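Local coordinates for putative permease protein, ABC transporter (Porphyromonas gingivalis, PDB 3IS6) that probably takes part in transmembrane transport as an ABC transporter permease, of which this chain is a soluble piece containing the MacB-like periplasmic core domain, at residues R59-G64 / N177-A182; T80-P85 / M159-T164. All coordinates share one frame; numbering follows the deposited sequence.

Contact 1: R59-G64 / N177-A182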
loop_
_atom_site.group_PDB
_atom_site.type_symbol
_atom_site.label_atom_id
_atom_site.label_comp_id
_atom_site.label_asym_id
_atom_site.label_seq_id
_atom_site.Cartn_x
_atom_site.Cartn_y
_atom_site.Cartn_z
ATOM N N ARG A 59 -5.741 10.854 -11.234
ATOM C CA ARG A 59 -4.661 10.839 -10.281
ATOM C C ARG A 59 -3.605 9.797 -10.616
ATOM O O ARG A 59 -3.909 8.768 -11.098
ATOM C CB ARG A 59 -5.196 10.609 -8.880
ATOM C CG ARG A 59 -5.875 9.277 -8.658
ATOM C CD ARG A 59 -6.615 9.194 -7.366
ATOM N NE ARG A 59 -7.677 8.215 -7.408
ATOM C CZ ARG A 59 -8.365 7.781 -6.373
ATOM N NH1 ARG A 59 -8.135 8.217 -5.163
ATOM N NH2 ARG A 59 -9.308 6.896 -6.564
ATOM N N THR A 60 -2.360 10.116 -10.338
ATOM C CA THR A 60 -1.272 9.173 -10.409
ATOM C C THR A 60 -0.396 9.227 -9.157
ATOM O O THR A 60 -0.393 10.191 -8.459
ATOM C CB THR A 60 -0.383 9.411 -11.642
ATOM O OG1 THR A 60 0.300 10.633 -11.511
ATOM C CG2 THR A 60 -1.178 9.456 -12.882
ATOM N N THR A 61 0.313 8.152 -8.874
ATOM C CA THR A 61 1.407 8.175 -7.935
ATOM C C THR A 61 2.596 7.351 -8.432
ATOM O O THR A 61 2.427 6.253 -8.849
ATOM C CB THR A 61 0.971 7.800 -6.507
ATOM O OG1 THR A 61 2.057 7.967 -5.612
ATOM C CG2 THR A 61 0.501 6.407 -6.422
ATOM N N LEU A 62 3.782 7.909 -8.364
ATOM C CA LEU A 62 4.957 7.248 -8.853
ATOM C C LEU A 62 5.497 6.300 -7.836
ATOM O O LEU A 62 5.723 6.681 -6.746
ATOM C CB LEU A 62 6.029 8.263 -9.147
ATOM C CG LEU A 62 7.368 7.724 -9.600
ATOM C CD1 LEU A 62 7.313 7.223 -10.970
ATOM C CD2 LEU A 62 8.422 8.735 -9.483
ATOM N N TYR A 63 5.613 5.039 -8.176
ATOM C CA TYR A 63 6.365 4.133 -7.366
ATOM C C TYR A 63 7.861 4.330 -7.424
ATOM O O TYR A 63 8.502 4.365 -6.426
ATOM C CB TYR A 63 6.013 2.693 -7.611
ATOM C CG TYR A 63 6.778 1.791 -6.704
ATOM C CD1 TYR A 63 6.382 1.599 -5.412
ATOM C CD2 TYR A 63 7.933 1.166 -7.131
ATOM C CE1 TYR A 63 7.088 0.804 -4.593
ATOM C CE2 TYR A 63 8.636 0.377 -6.323
ATOM C CZ TYR A 63 8.213 0.193 -5.049
ATOM O OH TYR A 63 8.926 -0.611 -4.225
ATOM N N GLY A 64 8.387 4.471 -8.614
ATOM C CA GLY A 64 9.798 4.603 -8.793
ATOM C C GLY A 64 10.386 3.434 -9.518
ATOM O O GLY A 64 9.702 2.691 -10.139
ATOM N N ASN A 177 0.221 12.539 3.439
ATOM C CA ASN A 177 0.524 11.516 2.467
ATOM C C ASN A 177 0.300 12.090 1.084
ATOM O O ASN A 177 -0.415 11.523 0.319
ATOM C CB ASN A 177 -0.333 10.296 2.698
ATOM C CG ASN A 177 0.117 9.081 1.898
ATOM O OD1 ASN A 177 1.291 8.790 1.795
ATOM N ND2 ASN A 177 -0.846 8.358 1.348
ATOM N N ASP A 178 0.902 13.248 0.812
ATOM C CA ASP A 178 0.658 14.001 -0.404
ATOM C C ASP A 178 1.498 13.410 -1.519
ATOM O O ASP A 178 2.389 14.028 -1.986
ATOM C CB ASP A 178 1.106 15.458 -0.237
ATOM C CG ASP A 178 0.620 16.100 1.040
ATOM O OD1 ASP A 178 -0.556 16.395 1.126
ATOM O OD2 ASP A 178 1.417 16.348 1.947
ATOM N N ARG A 179 1.222 12.184 -1.901
ATOM C CA ARG A 179 2.016 11.492 -2.880
ATOM C C ARG A 179 1.414 11.370 -4.276
ATOM O O ARG A 179 2.000 10.755 -5.102
ATOM C CB ARG A 179 2.379 10.111 -2.360
ATOM C CG ARG A 179 1.233 9.149 -2.293
ATOM C CD ARG A 179 1.705 7.790 -1.888
ATOM N NE ARG A 179 2.480 7.187 -2.927
ATOM C CZ ARG A 179 3.292 6.170 -2.782
ATOM N NH1 ARG A 179 3.445 5.599 -1.624
ATOM N NH2 ARG A 179 3.947 5.727 -3.812
ATOM N N TYR A 180 0.251 11.957 -4.504
ATOM C CA TYR A 180 -0.459 11.857 -5.763
ATOM C C TYR A 180 -0.401 13.150 -6.583
ATOM O O TYR A 180 -0.435 14.202 -6.059
ATOM C CB TYR A 180 -1.933 11.529 -5.539
ATOM C CG TYR A 180 -2.228 10.231 -4.842
ATOM C CD1 TYR A 180 -2.605 9.134 -5.533
ATOM C CD2 TYR A 180 -2.139 10.127 -3.481
ATOM C CE1 TYR A 180 -2.855 7.944 -4.897
ATOM C CE2 TYR A 180 -2.392 8.963 -2.842
ATOM C CZ TYR A 180 -2.751 7.875 -3.553
ATOM O OH TYR A 180 -2.999 6.723 -2.914
ATOM N N ILE A 181 -0.354 13.032 -7.880
ATOM C CA ILE A 181 -0.469 14.172 -8.726
ATOM C C ILE A 181 -1.864 14.138 -9.303
ATOM O O ILE A 181 -2.296 13.151 -9.803
ATOM C CB ILE A 181 0.505 14.150 -9.861
ATOM C CG1 ILE A 181 1.936 14.061 -9.372
ATOM C CG2 ILE A 181 0.345 15.350 -10.672
ATOM C CD1 ILE A 181 2.876 13.891 -10.421
ATOM N N ALA A 182 -2.556 15.243 -9.210
ATOM C CA ALA A 182 -3.902 15.303 -9.695
ATOM C C ALA A 182 -3.969 16.201 -10.899
ATOM O O ALA A 182 -3.659 17.340 -10.817
ATOM C CB ALA A 182 -4.774 15.812 -8.650
HETATM O O HOH W 1 3.696 10.817 -7.435
#
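Strand 59-64 and the segment 177-182 run antiparallel through a single hydrogen-bonded pair, Thr-60 N reaching Ile-181 O at 3.1 Å and Ile-181 N reaching Thr-60 O at 2.9 Å, both in the carbonyl planes. One residue on, the Thr-61 side chain takes over from the backbone. With OG1 anti to the backbone N (chi1 -174°), its hydroxyl donates to Arg-179 O at 2.8 Å, coming in above the carbonyl plane. The same OG1 accepts a nearly straight bond from Arg-179 NE, also 2.8 Å, at the guanidinium edge and in its plane; NH2 adds a weak one. A bend at chi3 (-70°) brings NE onto Thr-61 OG1, so the hydroxyl is gripped by two good bonds, one given and one received. A water bridges Leu-62 N and Arg-179 O, linking the two segments past the last direct backbone bond. Thr-61 CB lies over one face of the Tyr-180 ring, 3.9 Å from CD1, while the ring's OH bonds Ser-170. Pro-234 of the second subunit touches Arg-179. Arg-179 and Tyr-180 form a classic beta bulge opposite Val-39. Strand 54-70 also pairs with strand 74-83, and helix 43-50 packs on Arg-59 and Ala-182.

Contact 2: T80-P85 / M159-T164; sequences TLLAEP and MLLPIT
The flat groups here are peptide planes, joined through N-H to carbonyl bonds that differ in how they meet the carbonyl. Leu-81 N meets Met-159 O at 3.0 Å and Ala-83 N meets Leu-161 O at 2.9 Å, each almost along the C=O axis, whereas Leu-161 N approaches Leu-81 O within the carbonyl plane. The last bond is different: Ile-163 N sits 3.0 Å from Ala-83 O but 48° above that carbonyl's plane, where the chain turns into the 3-10 segment that begins at Ile-163.

On the face bearing Thr-80, Leu-82, Met-159 and Leu-161, the selenomethionine Met-159 runs alongside Thr-80. Its bend at chi3 (80°) lays CE against Thr-80 OG1 at 2.9 Å, a tight approach; that hydroxyl also has a weak hydrogen bond to Thr-78. Thr-80 CG2, anti to its backbone N, crosses obliquely to Leu-161 CD1 at 3.8 Å. Leu-82 lies beside Leu-161, its CD1 4.1 Å from Leu-161 CB.

The face of Leu-81 and Leu-160 is simpler. The two side chains point the same way and touch through their CD2 methyls at 4.0 Å, with Phe-87 of helix 86-90 packed on both. Beyond the strands, Ile-163 CG2 meets Glu-84 CG at 3.8 Å. The carboxylate of Glu-84 bonds Thr-58 through OE1 and makes a salt bridge to Arg-59 through OE2.

Strand 74-83 has antiparallel strand 54-70 on its other side, and strand 159-162 has antiparallel strand 109-113 on its own, with Cys-110, Leu-111 and Ile-112 touching its side chains. This parallel pair thus lies between antiparallel neighbours in the mixed sheet of the MacB-like periplasmic core domain.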
loop_
_atom_site.group_PDB
_atom_site.type_symbol
_atom_site.label_atom_id
_atom_site.label_comp_id
_atom_site.label_asym_id
_atom_site.label_seq_id
_atom_site.Cartn_x
_atom_site.Cartn_y
_atom_site.Cartn_z
ATOM N N THR A 80 7.954 2.454 -12.517
ATOM C CA THR A 80 6.574 2.107 -12.362
ATOM C C THR A 80 5.700 3.241 -11.837
ATOM O O THR A 80 5.980 3.837 -10.845
ATOM C CB THR A 80 6.453 0.908 -11.426
ATOM O OG1 THR A 80 7.115 -0.205 -11.986
ATOM C CG2 THR A 80 5.069 0.569 -11.204
ATOM N N LEU A 81 4.628 3.494 -12.533
ATOM C CA LEU A 81 3.693 4.506 -12.192
ATOM C C LEU A 81 2.296 3.908 -12.003
ATOM O O LEU A 81 1.856 3.124 -12.780
ATOM C CB LEU A 81 3.669 5.563 -13.274
ATOM C CG LEU A 81 2.755 6.771 -13.155
ATOM C CD1 LEU A 81 3.218 7.680 -12.096
ATOM C CD2 LEU A 81 2.696 7.487 -14.421
ATOM N N LEU A 82 1.615 4.330 -10.968
ATOM C CA LEU A 82 0.291 3.864 -10.690
ATOM C C LEU A 82 -0.740 4.858 -11.214
ATOM O O LEU A 82 -0.665 6.007 -10.921
ATOM C CB LEU A 82 0.133 3.671 -9.204
ATOM C CG LEU A 82 0.575 2.351 -8.581
ATOM C CD1 LEU A 82 1.918 2.033 -8.937
ATOM C CD2 LEU A 82 0.428 2.370 -7.119
ATOM N N ALA A 83 -1.664 4.378 -12.019
ATOM C CA ALA A 83 -2.602 5.209 -12.738
ATOM C C ALA A 83 -4.010 4.633 -12.896
ATOM O O ALA A 83 -4.233 3.494 -12.671
ATOM C CB ALA A 83 -2.066 5.553 -14.041
ATOM N N GLU A 84 -4.935 5.496 -13.249
ATOM C CA GLU A 84 -6.309 5.147 -13.499
ATOM C C GLU A 84 -6.514 4.907 -14.991
ATOM O O GLU A 84 -5.733 5.328 -15.780
ATOM C CB GLU A 84 -7.249 6.233 -12.998
ATOM C CG GLU A 84 -7.087 6.618 -11.556
ATOM C CD GLU A 84 -8.081 7.645 -11.087
ATOM O OE1 GLU A 84 -8.331 8.619 -11.784
ATOM O OE2 GLU A 84 -8.627 7.476 -10.014
ATOM N N PRO A 85 -7.608 4.265 -15.370
ATOM C CA PRO A 85 -7.881 4.066 -16.776
ATOM C C PRO A 85 -7.987 5.401 -17.492
ATOM O O PRO A 85 -7.632 5.497 -18.608
ATOM C CB PRO A 85 -9.191 3.324 -16.743
ATOM C CG PRO A 85 -9.043 2.478 -15.582
ATOM C CD PRO A 85 -8.339 3.284 -14.571
HETATM N N MSE A 159 6.301 1.065 -16.847
HETATM C CA MSE A 159 5.210 0.175 -16.518
HETATM C C MSE A 159 4.101 0.927 -15.813
HETATM O O MSE A 159 4.356 1.724 -14.980
HETATM C CB MSE A 159 5.725 -0.964 -15.634
HETATM C CG MSE A 159 4.688 -1.892 -15.008
HETATM SE SE MSE A 159 5.442 -3.560 -14.245
HETATM C CE MSE A 159 6.041 -2.860 -12.647
ATOM N N LEU A 160 2.872 0.609 -16.136
ATOM C CA LEU A 160 1.734 1.199 -15.498
ATOM C C LEU A 160 0.932 0.142 -14.754
ATOM O O LEU A 160 0.654 -0.879 -15.288
ATOM C CB LEU A 160 0.844 1.888 -16.511
ATOM C CG LEU A 160 1.340 3.105 -17.276
ATOM C CD1 LEU A 160 0.478 3.464 -18.426
ATOM C CD2 LEU A 160 1.525 4.244 -16.369
ATOM N N LEU A 161 0.564 0.435 -13.523
ATOM C CA LEU A 161 -0.225 -0.438 -12.693
ATOM C C LEU A 161 -1.437 0.312 -12.205
ATOM O O LEU A 161 -1.404 1.478 -12.105
ATOM C CB LEU A 161 0.573 -0.888 -11.500
ATOM C CG LEU A 161 1.633 -1.944 -11.687
ATOM C CD1 LEU A 161 2.471 -2.075 -10.491
ATOM C CD2 LEU A 161 1.033 -3.232 -12.022
ATOM N N PRO A 162 -2.512 -0.366 -11.884
ATOM C CA PRO A 162 -3.679 0.350 -11.419
ATOM C C PRO A 162 -3.465 1.019 -10.078
ATOM O O PRO A 162 -2.840 0.495 -9.207
ATOM C CB PRO A 162 -4.736 -0.735 -11.325
ATOM C CG PRO A 162 -4.250 -1.793 -12.048
ATOM C CD PRO A 162 -2.794 -1.785 -11.968
ATOM N N ILE A 163 -4.053 2.185 -9.941
ATOM C CA ILE A 163 -3.952 2.983 -8.754
ATOM C C ILE A 163 -4.567 2.292 -7.563
ATOM O O ILE A 163 -4.198 2.533 -6.470
ATOM C CB ILE A 163 -4.481 4.402 -8.926
ATOM C CG1 ILE A 163 -3.682 5.330 -8.048
ATOM C CG2 ILE A 163 -5.900 4.505 -8.604
ATOM C CD1 ILE A 163 -3.690 6.658 -8.481
ATOM N N THR A 164 -5.438 1.339 -7.842
ATOM C CA THR A 164 -6.145 0.559 -6.845
ATOM C C THR A 164 -5.215 -0.386 -6.096
ATOM O O THR A 164 -5.608 -1.016 -5.193
ATOM C CB THR A 164 -7.338 -0.209 -7.415
ATOM O OG1 THR A 164 -6.979 -0.833 -8.626
ATOM C CG2 THR A 164 -8.457 0.701 -7.673
#

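How the contacts relate
Both contacts belong to one mixed sheet, in which strand 54-70 and strand 74-83 follow each other in sequence and lie side by side, so 59-64 and 80-85 are neighbours in the sheet, each with its contact partner on its other side. Tyr-63 N probably bonds Thr-80 O across that boundary. Contact 2 is buried and held by parallel backbone bonds, the last of them skewed, with leucine and selenomethionine packing. Contact 1 is only partly buried: its antiparallel pairing is brief, then gives way to a threonine hydroxyl, an arginine and a water, and the second subunit comes within reach of Tyr-63 and Arg-179.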